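Local structure of Alpha/beta hydrolase (Xanthomonas campestris pv. campestris, 2QJW) at the interface of chains A and B. The protein is a putative hydrolase of the alpha/beta superfamily that probably cleaves its substrate by nucleophilic attack. Numbering follows the deposited sequence. Chains: chain A/B, Uncharacterized protein XCC1541.

The interface of chains A and B. Residues chain A 149-152, 164; chain B 147-150.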
# COMPACT_ATOMS: atom_id res chain seq x y z
N LEU A 149 -1.52 2.60 -4.71
CA LEU A 149 -0.86 3.64 -3.90
C LEU A 149 -0.71 3.17 -2.48
O LEU A 149 -1.68 2.84 -1.84
CB LEU A 149 -1.63 4.94 -3.92
CG LEU A 149 -1.08 6.11 -3.09
CD1 LEU A 149 0.33 6.49 -3.45
CD2 LEU A 149 -2.01 7.33 -3.31
N LEU A 150 0.54 3.19 -2.02
CA LEU A 150 0.91 2.91 -0.61
C LEU A 150 1.46 4.17 0.03
O LEU A 150 2.40 4.74 -0.50
CB LEU A 150 1.97 1.81 -0.49
CG LEU A 150 2.44 1.45 0.89
CD1 LEU A 150 1.29 0.74 1.59
CD2 LEU A 150 3.67 0.54 0.84
N LEU A 151 0.76 4.60 1.06
CA LEU A 151 1.13 5.78 1.86
C LEU A 151 1.69 5.27 3.16
O LEU A 151 1.03 4.55 3.90
CB LEU A 151 -0.09 6.71 2.03
CG LEU A 151 -0.56 7.38 0.74
CD1 LEU A 151 -2.04 7.53 0.71
CD2 LEU A 151 0.19 8.71 0.58
N VAL A 152 2.86 5.80 3.48
CA VAL A 152 3.58 5.43 4.70
C VAL A 152 3.93 6.64 5.56
O VAL A 152 4.01 7.77 5.07
CB VAL A 152 4.89 4.65 4.39
CG1 VAL A 152 4.60 3.35 3.63
CG2 VAL A 152 5.86 5.48 3.56
N ALA A 164 9.61 -1.63 3.19
CA ALA A 164 8.23 -1.54 2.72
C ALA A 164 8.20 -1.24 1.22
O ALA A 164 7.45 -1.88 0.47
CB ALA A 164 7.48 -0.48 3.50
N ALA B 147 -1.68 6.49 9.47
CA ALA B 147 -1.84 5.03 9.33
C ALA B 147 -1.34 4.57 7.98
O ALA B 147 -1.52 5.28 6.99
CB ALA B 147 -3.26 4.62 9.48
N ARG B 148 -0.66 3.43 7.91
CA ARG B 148 -0.25 2.92 6.58
C ARG B 148 -1.51 2.54 5.80
O ARG B 148 -2.37 1.83 6.33
CB ARG B 148 0.66 1.72 6.66
CG ARG B 148 1.26 1.31 5.29
CD ARG B 148 2.23 0.16 5.45
NE ARG B 148 3.42 0.57 6.21
CZ ARG B 148 4.51 -0.18 6.41
NH1 ARG B 148 4.63 -1.40 5.89
NH2 ARG B 148 5.49 0.30 7.16
N LEU B 149 -1.60 3.04 4.57
CA LEU B 149 -2.78 2.89 3.72
C LEU B 149 -2.37 2.45 2.34
O LEU B 149 -1.52 3.09 1.68
CB LEU B 149 -3.51 4.23 3.61
CG LEU B 149 -4.71 4.33 2.68
CD1 LEU B 149 -5.77 3.32 3.10
CD2 LEU B 149 -5.31 5.74 2.66
N LEU B 150 -3.00 1.34 1.92
CA LEU B 150 -2.89 0.78 0.56
C LEU B 150 -4.21 0.98 -0.12
O LEU B 150 -5.26 0.53 0.41
CB LEU B 150 -2.50 -0.69 0.59
CG LEU B 150 -2.37 -1.38 -0.76
CD1 LEU B 150 -1.19 -0.79 -1.50
CD2 LEU B 150 -2.18 -2.88 -0.56
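A:Leu151 and B:Leu149 pair through their backbones where strand 148-152 of each chain meets its twin in antiparallel fashion. The amide N of A:Leu151 donates to the carbonyl O of B:Leu149 at 2.8 Å, with 175° at the hydrogen. The return bond, from B:Leu149 N to A:Leu151 O, is longer at 3.1 Å. A:Leu150 faces B:Leu150 near the two-fold axis as the next antiparallel bridge. B:Leu150 CD1 lies 3.7 Å from A:Leu149 O, and B:Leu150 CB lies 4.2 Å from A:Leu150 CD1. This is the tight part of the contact.

On one face of the paired strands, A:Leu150 meets the aliphatic stem of B:Arg148. A:Leu150 holds its CG anti to the backbone N (chi1 180°), and A:Leu150 CD1 lies 3.7 Å from B:Arg148 CG. The two side chains cross obliquely. A:Leu150 CD1 also lies 3.7 Å from B:Leu149 O. Two-fold symmetry repeats this packing with A:Arg148 against B:Leu150.

The outer end of B:Arg148 is held more loosely. Its chain bends at chi3 (-66°) and runs alongside A:Val152. B:Arg148 NE stays 4.0 Å from A:Val152 CG1. At the guanidinium tip, B:Arg148 NH1 lies 3.8 Å from A:Ala164 CB. Both are loose van der Waals approaches.

The pairing may support a dimer, though the deposited assembly alone does not prove one. Strand 148-152 lies at the sheet edge of the alpha/beta hydrolase fold, with helix 162-174 beside it, and the pairing carries the sheet across the two chains.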